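Local coordinates for protein predicted DNA-binding transcriptional regulator (Aliivibrio fischeri ES114, PDB 7DWN) that probably binds cis-regulatory DNA and regulates transcription, as a tetrameric member of the LysR family, at residues 144-155 against 267-278. Numbering follows the deposited sequence.
Sequences DILLAFDDDILR and EYYAYRYQARLH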
# COMPACT_ATOMS: atom_id res chain seq x y z
N ASP A 144 6.88 3.68 21.70
CA ASP A 144 7.31 2.70 22.69
C ASP A 144 6.20 2.35 23.67
O ASP A 144 6.00 1.17 23.98
CB ASP A 144 8.53 3.23 23.45
CG ASP A 144 9.67 3.62 22.52
OD1 ASP A 144 9.93 2.87 21.56
OD2 ASP A 144 10.29 4.67 22.76
N ILE A 145 5.48 3.35 24.17
CA ILE A 145 4.46 3.16 25.19
C ILE A 145 3.22 3.95 24.78
O ILE A 145 3.32 5.10 24.34
CB ILE A 145 4.96 3.60 26.58
CG1 ILE A 145 6.16 2.76 27.01
CG2 ILE A 145 3.84 3.50 27.61
CD1 ILE A 145 6.92 3.33 28.18
N LEU A 146 2.05 3.33 24.93
CA LEU A 146 0.78 3.93 24.58
C LEU A 146 -0.02 4.18 25.85
O LEU A 146 -0.21 3.27 26.65
CB LEU A 146 -0.01 3.03 23.63
CG LEU A 146 -1.44 3.43 23.29
CD1 LEU A 146 -1.46 4.82 22.70
CD2 LEU A 146 -2.04 2.43 22.31
N LEU A 147 -0.47 5.42 26.05
CA LEU A 147 -1.33 5.75 27.18
C LEU A 147 -2.74 5.90 26.64
O LEU A 147 -3.07 6.90 26.00
CB LEU A 147 -0.85 7.03 27.88
CG LEU A 147 0.20 6.91 28.98
CD1 LEU A 147 1.47 6.21 28.50
CD2 LEU A 147 0.54 8.29 29.52
N ALA A 148 -3.59 4.91 26.89
CA ALA A 148 -4.92 4.92 26.28
C ALA A 148 -5.93 4.37 27.28
O ALA A 148 -5.58 4.02 28.40
CB ALA A 148 -4.94 4.13 24.97
N PHE A 149 -7.19 4.33 26.87
CA PHE A 149 -8.23 3.82 27.74
C PHE A 149 -8.45 2.33 27.49
O PHE A 149 -7.83 1.72 26.61
CB PHE A 149 -9.53 4.60 27.53
CG PHE A 149 -9.45 6.04 27.98
CD1 PHE A 149 -9.62 6.37 29.32
CD2 PHE A 149 -9.21 7.05 27.07
CE1 PHE A 149 -9.54 7.68 29.74
CE2 PHE A 149 -9.13 8.36 27.48
CZ PHE A 149 -9.30 8.68 28.82
N ASP A 150 -9.33 1.74 28.30
CA ASP A 150 -9.58 0.31 28.28
C ASP A 150 -9.93 -0.17 26.88
O ASP A 150 -10.89 0.31 26.27
CB ASP A 150 -10.71 -0.03 29.25
CG ASP A 150 -10.90 -1.53 29.44
OD1 ASP A 150 -9.98 -2.30 29.12
OD2 ASP A 150 -11.99 -1.93 29.92
N ASP A 151 -9.14 -1.11 26.36
CA ASP A 151 -9.31 -1.63 25.01
C ASP A 151 -9.16 -3.14 25.04
O ASP A 151 -8.13 -3.65 25.51
CB ASP A 151 -8.30 -1.00 24.05
CG ASP A 151 -8.45 -1.51 22.63
OD1 ASP A 151 -9.39 -1.06 21.93
OD2 ASP A 151 -7.64 -2.35 22.21
N ASP A 152 -10.16 -3.86 24.53
CA ASP A 152 -10.15 -5.32 24.59
C ASP A 152 -8.99 -5.93 23.81
O ASP A 152 -8.60 -7.07 24.11
CB ASP A 152 -11.48 -5.88 24.05
CG ASP A 152 -12.65 -5.58 24.97
OD1 ASP A 152 -12.42 -5.36 26.18
OD2 ASP A 152 -13.80 -5.56 24.49
N ILE A 153 -8.43 -5.22 22.84
CA ILE A 153 -7.32 -5.75 22.05
C ILE A 153 -5.98 -5.41 22.70
O ILE A 153 -5.12 -6.28 22.86
CB ILE A 153 -7.39 -5.22 20.60
CG1 ILE A 153 -8.63 -5.76 19.88
CG2 ILE A 153 -6.12 -5.56 19.84
CD1 ILE A 153 -9.86 -4.87 19.99
N LEU A 154 -5.79 -4.15 23.08
CA LEU A 154 -4.51 -3.72 23.64
C LEU A 154 -4.27 -4.28 25.03
O LEU A 154 -3.11 -4.36 25.46
CB LEU A 154 -4.45 -2.19 23.67
CG LEU A 154 -4.32 -1.51 22.31
CD1 LEU A 154 -4.67 -0.03 22.42
CD2 LEU A 154 -2.91 -1.68 21.77
N ARG A 155 -5.32 -4.67 25.75
CA ARG A 155 -5.16 -5.17 27.11
C ARG A 155 -4.65 -6.61 27.15
O ARG A 155 -4.14 -7.04 28.19
CB ARG A 155 -6.49 -5.07 27.86
CG ARG A 155 -6.37 -5.07 29.37
CD ARG A 155 -7.74 -5.02 30.03
NE ARG A 155 -8.60 -6.12 29.59
CZ ARG A 155 -9.67 -5.98 28.80
NH1 ARG A 155 -10.01 -4.77 28.36
NH2 ARG A 155 -10.39 -7.03 28.46
N GLU A 267 -11.51 2.93 32.98
CA GLU A 267 -10.16 2.55 33.36
C GLU A 267 -9.20 3.03 32.28
O GLU A 267 -9.54 3.01 31.10
CB GLU A 267 -10.02 1.03 33.53
CG GLU A 267 -11.00 0.42 34.51
CD GLU A 267 -11.16 -1.07 34.29
OE1 GLU A 267 -10.51 -1.62 33.38
OE2 GLU A 267 -11.96 -1.70 35.03
N TYR A 268 -8.00 3.46 32.67
CA TYR A 268 -7.00 3.76 31.65
C TYR A 268 -5.70 3.02 31.93
O TYR A 268 -5.34 2.74 33.08
CB TYR A 268 -6.75 5.27 31.48
CG TYR A 268 -6.54 6.07 32.74
CD1 TYR A 268 -7.61 6.62 33.43
CD2 TYR A 268 -5.26 6.33 33.21
CE1 TYR A 268 -7.42 7.37 34.57
CE2 TYR A 268 -5.06 7.08 34.35
CZ TYR A 268 -6.14 7.60 35.03
OH TYR A 268 -5.95 8.35 36.16
N TYR A 269 -5.00 2.71 30.84
CA TYR A 269 -3.90 1.76 30.81
C TYR A 269 -2.68 2.33 30.11
O TYR A 269 -2.78 3.23 29.25
CB TYR A 269 -4.28 0.48 30.07
CG TYR A 269 -5.27 -0.43 30.76
CD1 TYR A 269 -6.63 -0.14 30.76
CD2 TYR A 269 -4.84 -1.59 31.40
CE1 TYR A 269 -7.54 -0.98 31.38
CE2 TYR A 269 -5.74 -2.43 32.03
CZ TYR A 269 -7.08 -2.12 32.02
OH TYR A 269 -7.97 -2.96 32.64
N ALA A 270 -1.53 1.78 30.48
CA ALA A 270 -0.31 1.83 29.68
C ALA A 270 -0.19 0.52 28.92
O ALA A 270 -0.36 -0.56 29.50
CB ALA A 270 0.91 2.05 30.57
N TYR A 271 0.08 0.62 27.62
CA TYR A 271 0.24 -0.53 26.75
C TYR A 271 1.61 -0.49 26.09
O TYR A 271 2.17 0.58 25.87
CB TYR A 271 -0.84 -0.57 25.65
CG TYR A 271 -2.28 -0.53 26.13
CD1 TYR A 271 -2.83 -1.60 26.83
CD2 TYR A 271 -3.10 0.56 25.85
CE1 TYR A 271 -4.15 -1.57 27.25
CE2 TYR A 271 -4.42 0.59 26.26
CZ TYR A 271 -4.94 -0.48 26.96
OH TYR A 271 -6.25 -0.46 27.39
N ARG A 272 2.13 -1.67 25.77
CA ARG A 272 3.39 -1.78 25.05
C ARG A 272 3.39 -3.07 24.25
O ARG A 272 2.58 -3.97 24.49
CB ARG A 272 4.59 -1.73 26.01
CG ARG A 272 4.55 -2.77 27.11
CD ARG A 272 5.71 -2.63 28.07
NE ARG A 272 6.95 -3.20 27.55
CZ ARG A 272 8.11 -3.18 28.20
NH1 ARG A 272 8.19 -2.61 29.39
NH2 ARG A 272 9.19 -3.72 27.66
N TYR A 273 4.30 -3.14 23.28
CA TYR A 273 4.44 -4.33 22.45
C TYR A 273 5.81 -4.97 22.52
O TYR A 273 5.91 -6.20 22.40
CB TYR A 273 4.12 -4.00 20.98
CG TYR A 273 4.21 -5.20 20.07
CD1 TYR A 273 3.19 -6.14 20.03
CD2 TYR A 273 5.31 -5.39 19.24
CE1 TYR A 273 3.26 -7.24 19.19
CE2 TYR A 273 5.39 -6.49 18.40
CZ TYR A 273 4.36 -7.41 18.38
OH TYR A 273 4.44 -8.50 17.55
N GLN A 274 6.87 -4.19 22.71
CA GLN A 274 8.22 -4.74 22.77
C GLN A 274 8.48 -5.36 24.14
O GLN A 274 8.20 -4.75 25.17
CB GLN A 274 9.25 -3.65 22.47
CG GLN A 274 9.12 -3.05 21.08
CD GLN A 274 9.45 -4.05 19.99
OE1 GLN A 274 10.32 -4.90 20.15
NE2 GLN A 274 8.76 -3.94 18.86
N ALA A 275 9.02 -6.58 24.14
CA ALA A 275 9.33 -7.25 25.40
C ALA A 275 10.42 -6.50 26.16
O ALA A 275 10.37 -6.39 27.39
CB ALA A 275 9.75 -8.69 25.14
N ARG A 276 11.41 -5.98 25.44
CA ARG A 276 12.48 -5.18 26.03
C ARG A 276 12.56 -3.84 25.33
O ARG A 276 12.69 -3.77 24.10
CB ARG A 276 13.83 -5.89 25.91
CG ARG A 276 13.95 -7.20 26.66
CD ARG A 276 15.40 -7.70 26.65
NE ARG A 276 15.96 -7.76 25.31
CZ ARG A 276 16.77 -6.84 24.79
NH1 ARG A 276 17.12 -5.78 25.51
NH2 ARG A 276 17.23 -6.98 23.55
N LEU A 277 12.47 -2.77 26.11
CA LEU A 277 12.70 -1.42 25.62
C LEU A 277 14.13 -0.99 25.93
O LEU A 277 14.85 -1.65 26.69
CB LEU A 277 11.71 -0.43 26.25
CG LEU A 277 10.36 -0.18 25.57
CD1 LEU A 277 9.64 -1.48 25.26
CD2 LEU A 277 9.50 0.71 26.45
N HIS A 278 14.55 0.12 25.33
CA HIS A 278 15.79 0.74 25.73
C HIS A 278 15.68 1.19 27.19
O HIS A 278 14.57 1.39 27.69
CB HIS A 278 16.12 1.93 24.81
CG HIS A 278 15.03 2.95 24.73
ND1 HIS A 278 13.80 2.69 24.16
CD2 HIS A 278 14.99 4.24 25.13
CE1 HIS A 278 13.05 3.77 24.22
NE2 HIS A 278 13.75 4.73 24.81
O HOH W 1 6.20 -1.43 22.48
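The ring of Tyr271 has Leu154 on one face and Tyr269 CB, nearer the rim, on the other. Leu154 CB sits almost on the ring normal, a CH-pi contact 3.4 Å from the Tyr271 ring centroid. In the ring plane, Ala148 CB and Phe149 O meet the edge. With CG beside its backbone N (chi1 -55°), the Tyr271 ring runs along strand 145-149, past Ala148, toward the strand's end. At that end Tyr271 OH donates to Phe149 O at 2.8 Å, from above the carbonyl plane rather than along a lone pair. This bond and the two packed faces should restrict rotation of the ring.

The Tyr269 ring lies alongside the Asp150 carboxylate, the planes 30° apart. Arg155 CD comes within 3.3 Å of Tyr269 OH, which donates to Glu267 OE1. Arg155 NH1 bridges to Asp150 OD1 and Asp152 OD1. This positive group probably eases the closeness of Asp150 OD2 and Glu267 OE1, 3.8 Å apart.

Strands 145-149 and 267-272 run antiparallel. Leu146-Tyr271 and Ala148-Tyr269 are hydrogen-bonded pairs, each with two backbone bonds. Beyond the strand, Asp150 N donates to Glu267 O at 3.1 Å. At the other end, one water links Asp144 O to Tyr273 N, and Asp144 OD2 approaches the His278 ring edge but bonds to Gln96 N.

Within the LysR substrate-binding domain, strand 145-149 lies between strands 94-99 and 264-272, the latter also pairing with strand 160-174. Leu147, Phe149 and Tyr268 face helix 101-114, while His278 occupies the N-cap position of helix 279-290.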